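Long-range contacts in ornithine carbamoyltransferase (Gloeobacter violaceus, PDB 3GD5), which probably catalyses the reversible transfer of the carbamoyl group from carbamoyl phosphate to ornithine, giving citrulline and phosphate in the arginine pathway: residues A187-F192 against L249-Y253; S18-E24 against L175-K179; A178-M182 against I205-A211. Residue numbers count along the deposited sequence, not the author numbering.

Interaction 1: residues A187-F192 against L249-Y253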
ATOM      1  N   ALA A 187      10.265  29.617 -25.324  1.00 41.96           N
ATOM      2  CA  ALA A 187       9.553  28.873 -26.348  1.00 41.47           C
ATOM      3  C   ALA A 187       8.885  27.630 -25.758  1.00 41.53           C
ATOM      4  O   ALA A 187       9.540  26.789 -25.135  1.00 37.88           O
ATOM      5  CB  ALA A 187      10.522  28.473 -27.469  1.00 42.61           C
ATOM      6  N   THR A 188       7.576  27.519 -25.964  1.00 41.99           N
ATOM      7  CA  THR A 188       6.811  26.385 -25.452  1.00 43.15           C
ATOM      8  C   THR A 188       5.716  26.008 -26.428  1.00 44.55           C
ATOM      9  O   THR A 188       5.396  26.767 -27.343  1.00 44.74           O
ATOM     10  CB  THR A 188       6.084  26.731 -24.144  1.00 42.08           C
ATOM     11  OG1 THR A 188       4.873  27.438 -24.453  1.00 40.90           O
ATOM     12  CG2 THR A 188       6.953  27.596 -23.254  1.00 41.64           C
ATOM     13  N   PRO A 189       5.128  24.817 -26.252  1.00 45.83           N
ATOM     14  CA  PRO A 189       4.053  24.434 -27.167  1.00 45.98           C
ATOM     15  C   PRO A 189       2.887  25.376 -26.854  1.00 46.05           C
ATOM     16  O   PRO A 189       2.900  26.070 -25.832  1.00 43.60           O
ATOM     17  CB  PRO A 189       3.762  22.985 -26.775  1.00 46.76           C
ATOM     18  CG  PRO A 189       5.093  22.496 -26.305  1.00 46.66           C
ATOM     19  CD  PRO A 189       5.586  23.658 -25.468  1.00 47.41           C
ATOM     20  N   GLU A 190       1.887  25.389 -27.728  1.00 47.54           N
ATOM     21  CA  GLU A 190       0.725  26.258 -27.584  1.00 49.75           C
ATOM     22  C   GLU A 190       0.017  26.281 -26.225  1.00 49.95           C
ATOM     23  O   GLU A 190      -0.207  27.355 -25.661  1.00 52.41           O
ATOM     24  CB  GLU A 190      -0.292  25.928 -28.674  1.00 51.27           C
ATOM     25  CG  GLU A 190      -1.518  26.808 -28.671  1.00 56.05           C
ATOM     26  CD  GLU A 190      -2.370  26.581 -29.899  1.00 60.00           C
ATOM     27  OE1 GLU A 190      -1.861  26.818 -31.016  1.00 61.06           O
ATOM     28  OE2 GLU A 190      -3.541  26.161 -29.753  1.00 62.72           O
ATOM     29  N   GLY A 191      -0.346  25.119 -25.696  1.00 47.01           N
ATOM     30  CA  GLY A 191      -1.045  25.115 -24.420  1.00 46.96           C
ATOM     31  C   GLY A 191      -0.188  25.037 -23.166  1.00 46.11           C
ATOM     32  O   GLY A 191      -0.707  24.882 -22.057  1.00 45.98           O
ATOM     33  N   PHE A 192       1.123  25.152 -23.323  1.00 44.40           N
ATOM     34  CA  PHE A 192       2.006  25.063 -22.172  1.00 44.49           C
ATOM     35  C   PHE A 192       2.864  26.303 -22.039  1.00 43.87           C
ATOM     36  O   PHE A 192       4.054  26.209 -21.772  1.00 43.40           O
ATOM     37  CB  PHE A 192       2.903  23.825 -22.287  1.00 44.71           C
ATOM     38  CG  PHE A 192       2.140  22.529 -22.392  1.00 44.96           C
ATOM     39  CD1 PHE A 192       1.399  22.234 -23.533  1.00 44.75           C
ATOM     40  CD2 PHE A 192       2.139  21.621 -21.337  1.00 45.95           C
ATOM     41  CE1 PHE A 192       0.664  21.056 -23.627  1.00 45.85           C
ATOM     42  CE2 PHE A 192       1.407  20.436 -21.417  1.00 45.88           C
ATOM     43  CZ  PHE A 192       0.664  20.153 -22.568  1.00 46.99           C
ATOM     44  N   LEU A 249       4.540  16.900 -29.312  1.00 71.48           N
ATOM     45  CA  LEU A 249       4.098  18.189 -28.794  1.00 70.02           C
ATOM     46  C   LEU A 249       5.270  18.925 -28.158  1.00 68.40           C
ATOM     47  O   LEU A 249       5.421  20.137 -28.319  1.00 67.95           O
ATOM     48  CB  LEU A 249       2.997  17.976 -27.756  1.00 70.83           C
ATOM     49  CG  LEU A 249       2.352  19.195 -27.095  1.00 72.06           C
ATOM     50  CD1 LEU A 249       1.886  20.187 -28.152  1.00 72.69           C
ATOM     51  CD2 LEU A 249       1.180  18.728 -26.245  1.00 72.40           C
ATOM     52  N   PHE A 250       6.095  18.176 -27.434  1.00 66.23           N
ATOM     53  CA  PHE A 250       7.273  18.717 -26.769  1.00 63.72           C
ATOM     54  C   PHE A 250       8.523  18.317 -27.545  1.00 63.13           C
ATOM     55  O   PHE A 250       9.591  18.904 -27.379  1.00 63.47           O
ATOM     56  CB  PHE A 250       7.360  18.163 -25.349  1.00 62.46           C
ATOM     57  CG  PHE A 250       6.664  19.003 -24.325  1.00 60.61           C
ATOM     58  CD1 PHE A 250       7.243  20.182 -23.869  1.00 59.92           C
ATOM     59  CD2 PHE A 250       5.435  18.614 -23.809  1.00 59.25           C
ATOM     60  CE1 PHE A 250       6.608  20.963 -22.910  1.00 60.36           C
ATOM     61  CE2 PHE A 250       4.790  19.390 -22.849  1.00 59.39           C
ATOM     62  CZ  PHE A 250       5.378  20.565 -22.397  1.00 60.05           C
ATOM     63  N   GLU A 251       8.359  17.311 -28.395  1.00 61.91           N
ATOM     64  CA  GLU A 251       9.427  16.757 -29.218  1.00 61.88           C
ATOM     65  C   GLU A 251      10.388  17.773 -29.843  1.00 60.63           C
ATOM     66  O   GLU A 251      11.603  17.636 -29.721  1.00 59.60           O
ATOM     67  CB  GLU A 251       8.798  15.903 -30.320  1.00 64.03           C
ATOM     68  CG  GLU A 251       9.720  14.877 -30.942  1.00 66.30           C
ATOM     69  CD  GLU A 251       9.003  14.027 -31.974  1.00 68.08           C
ATOM     70  OE1 GLU A 251       9.623  13.073 -32.494  1.00 68.80           O
ATOM     71  OE2 GLU A 251       7.820  14.319 -32.266  1.00 66.73           O
ATOM     72  N   GLN A 252       9.839  18.786 -30.510  1.00 59.80           N
ATOM     73  CA  GLN A 252      10.641  19.812 -31.181  1.00 58.12           C
ATOM     74  C   GLN A 252      11.348  20.770 -30.221  1.00 56.50           C
ATOM     75  O   GLN A 252      12.175  21.584 -30.643  1.00 54.94           O
ATOM     76  CB  GLN A 252       9.759  20.630 -32.131  1.00 59.61           C
ATOM     77  CG  GLN A 252       8.676  19.826 -32.841  1.00 63.33           C
ATOM     78  CD  GLN A 252       7.378  19.729 -32.039  1.00 65.88           C
ATOM     79  OE1 GLN A 252       7.382  19.397 -30.846  1.00 65.64           O
ATOM     80  NE2 GLN A 252       6.258  20.014 -32.699  1.00 66.32           N
ATOM     81  N   TYR A 253      11.018  20.672 -28.938  1.00 54.30           N
ATOM     82  CA  TYR A 253      11.594  21.541 -27.919  1.00 52.82           C
ATOM     83  C   TYR A 253      12.734  20.857 -27.178  1.00 53.20           C
ATOM     84  O   TYR A 253      12.805  20.872 -25.945  1.00 56.06           O
ATOM     85  CB  TYR A 253      10.497  21.958 -26.946  1.00 51.28           C
ATOM     86  CG  TYR A 253       9.414  22.760 -27.620  1.00 50.42           C
ATOM     87  CD1 TYR A 253       9.485  24.153 -27.674  1.00 48.80           C
ATOM     88  CD2 TYR A 253       8.342  22.126 -28.248  1.00 47.73           C
ATOM     89  CE1 TYR A 253       8.518  24.895 -28.336  1.00 47.69           C
ATOM     90  CE2 TYR A 253       7.372  22.861 -28.916  1.00 48.61           C
ATOM     91  CZ  TYR A 253       7.468  24.246 -28.958  1.00 48.17           C
ATOM     92  OH  TYR A 253       6.529  24.982 -29.643  1.00 48.34           O
TER
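Where strand 183-187 of the ornithine domain's parallel, Rossmann-like sheet ends, its C-terminal loop opens a buried apolar contact, Ala187 CB lying 4.2 Å from Tyr253 CE1. Thr188 turns its side chain away, OG1 bonding Pro189 O at 2.8 Å. Pro189 is the hub. Its ring sits in the corner made by two aromatic faces: CG stands 4.1 Å from the centroid of the Phe250 ring and CD 4.0 Å from that of Tyr253, both CH-pi contacts near the ring normals, while Pro189 CB meets Leu249 CD1 at 3.6 Å. A type I turn returns Phe192 to the same cluster. The edge of Phe250 points at the face of Phe192 in a T-shaped pair, centroids 5.0 Å apart and planes at 71°, and Leu249 CD2 lies 3.5 Å from Phe192 CE1. A second subunit's His245 ring also meets Phe192. No hydrogen bond joins the segments, and Tyr253 OH bonds Arg217 O instead; cohesion here rests on apolar packing, two proline CH-pi contacts and one T-shaped pair.

Interaction 2: residues S18-E24 against L175-K179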
ATOM      1  N   SER A  18       8.666  34.292  -3.796  1.00 41.67           N
ATOM      2  CA  SER A  18       8.683  34.510  -5.231  1.00 40.54           C
ATOM      3  C   SER A  18       9.940  35.292  -5.549  1.00 40.51           C
ATOM      4  O   SER A  18      10.417  36.064  -4.716  1.00 39.44           O
ATOM      5  CB  SER A  18       7.450  35.326  -5.633  1.00 41.60           C
ATOM      6  OG  SER A  18       7.635  35.968  -6.878  1.00 40.26           O
ATOM      7  N   LEU A  19      10.495  35.090  -6.739  1.00 41.02           N
ATOM      8  CA  LEU A  19      11.696  35.825  -7.095  1.00 41.91           C
ATOM      9  C   LEU A  19      11.343  37.317  -7.105  1.00 42.75           C
ATOM     10  O   LEU A  19      12.208  38.174  -6.942  1.00 43.78           O
ATOM     11  CB  LEU A  19      12.208  35.398  -8.471  1.00 39.73           C
ATOM     12  CG  LEU A  19      13.686  35.731  -8.723  1.00 42.20           C
ATOM     13  CD1 LEU A  19      14.572  35.008  -7.706  1.00 41.38           C
ATOM     14  CD2 LEU A  19      14.073  35.302 -10.116  1.00 40.48           C
ATOM     15  N   ASP A  20      10.060  37.615  -7.278  1.00 42.94           N
ATOM     16  CA  ASP A  20       9.600  38.995  -7.310  1.00 43.97           C
ATOM     17  C   ASP A  20       9.546  39.629  -5.920  1.00 44.67           C
ATOM     18  O   ASP A  20       9.002  40.720  -5.751  1.00 44.92           O
ATOM     19  CB  ASP A  20       8.226  39.078  -7.975  1.00 42.78           C
ATOM     20  CG  ASP A  20       7.941  40.460  -8.545  1.00 44.30           C
ATOM     21  OD1 ASP A  20       8.903  41.153  -8.938  1.00 41.09           O
ATOM     22  OD2 ASP A  20       6.755  40.845  -8.618  1.00 45.90           O
ATOM     23  N   ASP A  21      10.103  38.941  -4.928  1.00 44.21           N
ATOM     24  CA  ASP A  21      10.138  39.469  -3.567  1.00 44.71           C
ATOM     25  C   ASP A  21      11.422  40.260  -3.442  1.00 44.39           C
ATOM     26  O   ASP A  21      11.673  40.917  -2.437  1.00 44.80           O
ATOM     27  CB  ASP A  21      10.138  38.339  -2.529  1.00 45.06           C
ATOM     28  CG  ASP A  21       8.791  37.664  -2.403  1.00 45.87           C
ATOM     29  OD1 ASP A  21       7.823  38.155  -3.021  1.00 47.37           O
ATOM     30  OD2 ASP A  21       8.697  36.650  -1.682  1.00 45.47           O
ATOM     31  N   LEU A  22      12.240  40.173  -4.480  1.00 45.46           N
ATOM     32  CA  LEU A  22      13.510  40.877  -4.525  1.00 45.17           C
ATOM     33  C   LEU A  22      13.438  41.843  -5.683  1.00 46.23           C
ATOM     34  O   LEU A  22      13.122  41.436  -6.798  1.00 46.26           O
ATOM     35  CB  LEU A  22      14.657  39.904  -4.801  1.00 45.28           C
ATOM     36  CG  LEU A  22      14.934  38.723  -3.867  1.00 45.40           C
ATOM     37  CD1 LEU A  22      15.734  37.676  -4.625  1.00 45.69           C
ATOM     38  CD2 LEU A  22      15.678  39.189  -2.628  1.00 43.84           C
ATOM     39  N   ASP A  23      13.703  43.120  -5.435  1.00 48.12           N
ATOM     40  CA  ASP A  23      13.709  44.073  -6.535  1.00 48.16           C
ATOM     41  C   ASP A  23      15.081  43.893  -7.188  1.00 48.27           C
ATOM     42  O   ASP A  23      15.877  43.064  -6.738  1.00 47.33           O
ATOM     43  CB  ASP A  23      13.511  45.518  -6.040  1.00 48.88           C
ATOM     44  CG  ASP A  23      14.516  45.936  -4.975  1.00 49.14           C
ATOM     45  OD1 ASP A  23      15.727  45.660  -5.125  1.00 50.80           O
ATOM     46  OD2 ASP A  23      14.088  46.566  -3.985  1.00 50.72           O
ATOM     47  N   GLU A  24      15.365  44.649  -8.243  1.00 48.88           N
ATOM     48  CA  GLU A  24      16.651  44.524  -8.922  1.00 49.26           C
ATOM     49  C   GLU A  24      17.828  44.674  -7.963  1.00 48.29           C
ATOM     50  O   GLU A  24      18.802  43.929  -8.048  1.00 49.88           O
ATOM     51  CB  GLU A  24      16.784  45.564 -10.037  1.00 50.90           C
ATOM     52  CG  GLU A  24      15.677  45.533 -11.076  1.00 53.66           C
ATOM     53  CD  GLU A  24      14.414  46.234 -10.612  1.00 55.26           C
ATOM     54  OE1 GLU A  24      13.446  46.288 -11.396  1.00 57.04           O
ATOM     55  OE2 GLU A  24      14.386  46.734  -9.467  1.00 54.81           O
ATOM     56  N   LEU A 175      11.223  36.428 -14.333  1.00 43.71           N
ATOM     57  CA  LEU A 175      11.391  37.498 -13.355  1.00 43.12           C
ATOM     58  C   LEU A 175      12.861  37.782 -13.091  1.00 44.72           C
ATOM     59  O   LEU A 175      13.267  38.940 -12.964  1.00 45.02           O
ATOM     60  CB  LEU A 175      10.723  37.128 -12.038  1.00 41.27           C
ATOM     61  CG  LEU A 175       9.214  36.903 -12.042  1.00 40.58           C
ATOM     62  CD1 LEU A 175       8.811  36.372 -10.678  1.00 40.65           C
ATOM     63  CD2 LEU A 175       8.471  38.208 -12.383  1.00 38.31           C
ATOM     64  N   GLY A 176      13.653  36.716 -13.010  1.00 44.44           N
ATOM     65  CA  GLY A 176      15.074  36.853 -12.738  1.00 44.26           C
ATOM     66  C   GLY A 176      15.892  37.477 -13.847  1.00 45.41           C
ATOM     67  O   GLY A 176      16.699  38.373 -13.598  1.00 45.22           O
ATOM     68  N   CYS A 177      15.702  36.996 -15.070  1.00 45.87           N
ATOM     69  CA  CYS A 177      16.437  37.531 -16.204  1.00 48.02           C
ATOM     70  C   CYS A 177      16.152  39.023 -16.322  1.00 48.51           C
ATOM     71  O   CYS A 177      17.066  39.841 -16.269  1.00 50.23           O
ATOM     72  CB  CYS A 177      16.043  36.794 -17.489  1.00 46.65           C
ATOM     73  SG  CYS A 177      16.755  35.121 -17.590  1.00 47.38           S
ATOM     74  N   ALA A 178      14.881  39.374 -16.454  1.00 48.46           N
ATOM     75  CA  ALA A 178      14.491  40.768 -16.564  1.00 49.51           C
ATOM     76  C   ALA A 178      15.176  41.612 -15.496  1.00 50.41           C
ATOM     77  O   ALA A 178      15.769  42.649 -15.801  1.00 50.72           O
ATOM     78  CB  ALA A 178      12.978  40.900 -16.439  1.00 49.24           C
ATOM     79  N   LYS A 179      15.114  41.155 -14.248  1.00 49.81           N
ATOM     80  CA  LYS A 179      15.707  41.885 -13.134  1.00 49.22           C
ATOM     81  C   LYS A 179      17.206  42.193 -13.229  1.00 49.46           C
ATOM     82  O   LYS A 179      17.677  43.144 -12.604  1.00 48.43           O
ATOM     83  CB  LYS A 179      15.420  41.161 -11.816  1.00 49.99           C
ATOM     84  CG  LYS A 179      13.979  41.272 -11.345  1.00 49.38           C
ATOM     85  CD  LYS A 179      13.826  40.673  -9.962  1.00 49.39           C
ATOM     86  CE  LYS A 179      12.448  40.944  -9.388  1.00 51.18           C
ATOM     87  NZ  LYS A 179      11.393  40.274 -10.181  1.00 55.27           N
TER
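A salt bridge set beside leucine packing joins the two domains: 18-24, in the carbamoyl phosphate domain and leading into helix 24-39, meets the C-terminal part of helix 168-180 in the ornithine domain. Lys179 reaches back along its helix, chi1 m, then extended through chi2 and chi3 before chi4 turns to p, and its NZ donates to Asp20 OD1 at 2.9 Å. The other Asp20 oxygen pairs with Arg201, so one carboxylate serves two cations. Ser18 OG, which also hydrogen-bonds Glu136, appears to accept from Asp20 N in an ST turn opening the 3-10 segment of Leu19 and Asp20. Leu19 CD2 comes within 3.2 Å of Gly176 CA, where a CB would clash, and Leu19 CB lies 4.2 Å from Leu175 CD1. Glu24 CG rests 3.5 Å from Lys179 O. Leu19 packs on Pro138, probably part of the carbamoyl phosphate site, at the start of helix 138-152, while Glu24 forms a salt bridge with Arg208 on helix 196-209 and Leu27 of helix 24-39 covers Lys179.

Interaction 3: residues A178-M182 against I205-A211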
ATOM      1  N   ALA A 178      14.881  39.374 -16.454  1.00 48.46           N
ATOM      2  CA  ALA A 178      14.491  40.768 -16.564  1.00 49.51           C
ATOM      3  C   ALA A 178      15.176  41.612 -15.496  1.00 50.41           C
ATOM      4  O   ALA A 178      15.769  42.649 -15.801  1.00 50.72           O
ATOM      5  CB  ALA A 178      12.978  40.900 -16.439  1.00 49.24           C
ATOM      6  N   LYS A 179      15.114  41.155 -14.248  1.00 49.81           N
ATOM      7  CA  LYS A 179      15.707  41.885 -13.134  1.00 49.22           C
ATOM      8  C   LYS A 179      17.206  42.193 -13.229  1.00 49.46           C
ATOM      9  O   LYS A 179      17.677  43.144 -12.604  1.00 48.43           O
ATOM     10  CB  LYS A 179      15.420  41.161 -11.816  1.00 49.99           C
ATOM     11  CG  LYS A 179      13.979  41.272 -11.345  1.00 49.38           C
ATOM     12  CD  LYS A 179      13.826  40.673  -9.962  1.00 49.39           C
ATOM     13  CE  LYS A 179      12.448  40.944  -9.388  1.00 51.18           C
ATOM     14  NZ  LYS A 179      11.393  40.274 -10.181  1.00 55.27           N
ATOM     15  N   VAL A 180      17.962  41.397 -13.978  1.00 48.81           N
ATOM     16  CA  VAL A 180      19.393  41.668 -14.112  1.00 48.71           C
ATOM     17  C   VAL A 180      19.723  42.256 -15.480  1.00 49.70           C
ATOM     18  O   VAL A 180      20.893  42.467 -15.809  1.00 50.83           O
ATOM     19  CB  VAL A 180      20.259  40.396 -13.892  1.00 47.91           C
ATOM     20  CG1 VAL A 180      20.181  39.959 -12.436  1.00 47.13           C
ATOM     21  CG2 VAL A 180      19.810  39.282 -14.821  1.00 46.28           C
ATOM     22  N   GLY A 181      18.686  42.517 -16.272  1.00 50.10           N
ATOM     23  CA  GLY A 181      18.886  43.093 -17.588  1.00 50.22           C
ATOM     24  C   GLY A 181      19.227  42.071 -18.650  1.00 51.09           C
ATOM     25  O   GLY A 181      19.763  42.419 -19.703  1.00 51.93           O
ATOM     26  N   MET A 182      18.925  40.807 -18.380  1.00 50.15           N
ATOM     27  CA  MET A 182      19.204  39.749 -19.338  1.00 49.06           C
ATOM     28  C   MET A 182      17.941  39.506 -20.149  1.00 50.67           C
ATOM     29  O   MET A 182      16.856  39.340 -19.584  1.00 51.40           O
ATOM     30  CB  MET A 182      19.618  38.464 -18.609  1.00 46.33           C
ATOM     31  CG  MET A 182      20.047  37.326 -19.530  1.00 44.42           C
ATOM     32  SD  MET A 182      20.469  35.774 -18.660  1.00 32.47           S
ATOM     33  CE  MET A 182      21.881  36.244 -17.793  1.00 35.51           C
ATOM     34  N   ILE A 205       9.181  44.733 -15.697  1.00 58.67           N
ATOM     35  CA  ILE A 205      10.495  44.849 -15.077  1.00 58.19           C
ATOM     36  C   ILE A 205      11.560  45.132 -16.128  1.00 58.24           C
ATOM     37  O   ILE A 205      12.451  45.955 -15.920  1.00 58.16           O
ATOM     38  CB  ILE A 205      10.898  43.544 -14.357  1.00 59.07           C
ATOM     39  CG1 ILE A 205       9.922  43.241 -13.218  1.00 58.40           C
ATOM     40  CG2 ILE A 205      12.330  43.661 -13.829  1.00 57.20           C
ATOM     41  CD1 ILE A 205      10.032  44.202 -12.078  1.00 62.32           C
ATOM     42  N   ALA A 206      11.467  44.426 -17.249  1.00 57.88           N
ATOM     43  CA  ALA A 206      12.421  44.565 -18.338  1.00 58.95           C
ATOM     44  C   ALA A 206      12.374  45.964 -18.944  1.00 60.13           C
ATOM     45  O   ALA A 206      13.365  46.444 -19.507  1.00 59.44           O
ATOM     46  CB  ALA A 206      12.137  43.521 -19.405  1.00 57.10           C
ATOM     47  N   GLY A 207      11.220  46.610 -18.819  1.00 60.61           N
ATOM     48  CA  GLY A 207      11.062  47.945 -19.359  1.00 62.64           C
ATOM     49  C   GLY A 207      12.010  48.926 -18.704  1.00 63.54           C
ATOM     50  O   GLY A 207      12.423  49.910 -19.320  1.00 64.27           O
ATOM     51  N   ARG A 208      12.368  48.647 -17.457  1.00 63.96           N
ATOM     52  CA  ARG A 208      13.257  49.516 -16.705  1.00 64.19           C
ATOM     53  C   ARG A 208      14.699  49.030 -16.716  1.00 64.58           C
ATOM     54  O   ARG A 208      15.616  49.776 -16.376  1.00 66.29           O
ATOM     55  CB  ARG A 208      12.748  49.643 -15.268  1.00 65.40           C
ATOM     56  CG  ARG A 208      11.307  50.138 -15.198  1.00 68.84           C
ATOM     57  CD  ARG A 208      10.811  50.403 -13.775  1.00 71.94           C
ATOM     58  NE  ARG A 208      10.460  49.188 -13.037  1.00 73.50           N
ATOM     59  CZ  ARG A 208      11.336  48.400 -12.421  1.00 74.39           C
ATOM     60  NH1 ARG A 208      12.631  48.691 -12.445  1.00 74.83           N
ATOM     61  NH2 ARG A 208      10.913  47.326 -11.767  1.00 74.08           N
ATOM     62  N   THR A 209      14.910  47.783 -17.116  1.00 64.15           N
ATOM     63  CA  THR A 209      16.261  47.235 -17.148  1.00 63.33           C
ATOM     64  C   THR A 209      16.805  47.196 -18.567  1.00 62.69           C
ATOM     65  O   THR A 209      17.992  46.959 -18.779  1.00 61.16           O
ATOM     66  CB  THR A 209      16.302  45.815 -16.552  1.00 63.66           C
ATOM     67  OG1 THR A 209      15.442  44.952 -17.307  1.00 63.33           O
ATOM     68  CG2 THR A 209      15.850  45.839 -15.097  1.00 62.02           C
ATOM     69  N   GLY A 210      15.924  47.425 -19.536  1.00 63.41           N
ATOM     70  CA  GLY A 210      16.336  47.430 -20.929  1.00 63.58           C
ATOM     71  C   GLY A 210      16.491  46.060 -21.562  1.00 64.24           C
ATOM     72  O   GLY A 210      17.149  45.922 -22.598  1.00 64.26           O
ATOM     73  N   ALA A 211      15.901  45.042 -20.942  1.00 63.25           N
ATOM     74  CA  ALA A 211      15.974  43.685 -21.473  1.00 62.26           C
ATOM     75  C   ALA A 211      14.672  43.426 -22.205  1.00 61.44           C
ATOM     76  O   ALA A 211      13.677  44.096 -21.946  1.00 61.59           O
ATOM     77  CB  ALA A 211      16.146  42.681 -20.336  1.00 62.32           C
TER
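Small residues let two helix ends come close, and here one well-placed threonine joins them. Ala178 and Ala206 have their CA atoms 4.7 Å apart, with the CB atoms touching at 4.0 Å; neither has a longer side chain to hold the backbones apart. Beside them Ile205, with chi1 m, puts CG2 3.9 Å from Ala178 CB and 3.8 Å from Lys179 CG, so this one methyl covers both neighbouring residues. Lys179 starts away from the partner helix, chi1 m followed by two t angles; its aliphatic stem and its backbone N meet Ile205 CG2, while its NZ forms a salt bridge with Asp20. Thr209 adopts the p rotamer, and its OG1 donates to Ala178 O at 2.8 Å. That carbonyl also accepts from Gly181 N at 3.0 Å. Gly181, at phi 83°, ends its helix in a Schellman motif; a CB would be jammed against the preceding carbonyl. Gly181 CA lies 3.9 Å from Thr209 CB. Gly210 likewise has positive phi after the second helix, and the chain then brings Ala211 CB within 3.5 Å of Met182 O. Met182 points its CB away; with chi1 and chi2 both t, its side chain packs on Leu155 and Leu158. These two helix ends lead into strands 183-187 and 213-216, parallel neighbours in the Rossmann-like sheet of the ornithine domain, while helix 24-39 flanks the pair through Leu27 on Lys179 and Glu24 on Ile205.

How the interactions relate
From the N terminus, the chain first passes 18-24, and interaction 2 closes a long loop when helix 168-180 arrives 150 residues later, tying the first domain to the second. Interaction 3 opens on that same helix, sharing Ala178 and Lys179, and closes at 205-211, the end of the next helix, after one strand. Before it closes, 187-192 opens interaction 1, which ends only at 249-253; interactions 1 and 3 therefore cross, whereas 2 and 1 follow in series. Interactions 2 and 3 touch, the salt bridge from Glu24 to Arg208 joining helices 24-39 and 196-209. Interaction 1 stands apart, its centre about 25 Å from each of theirs, at a subunit interface.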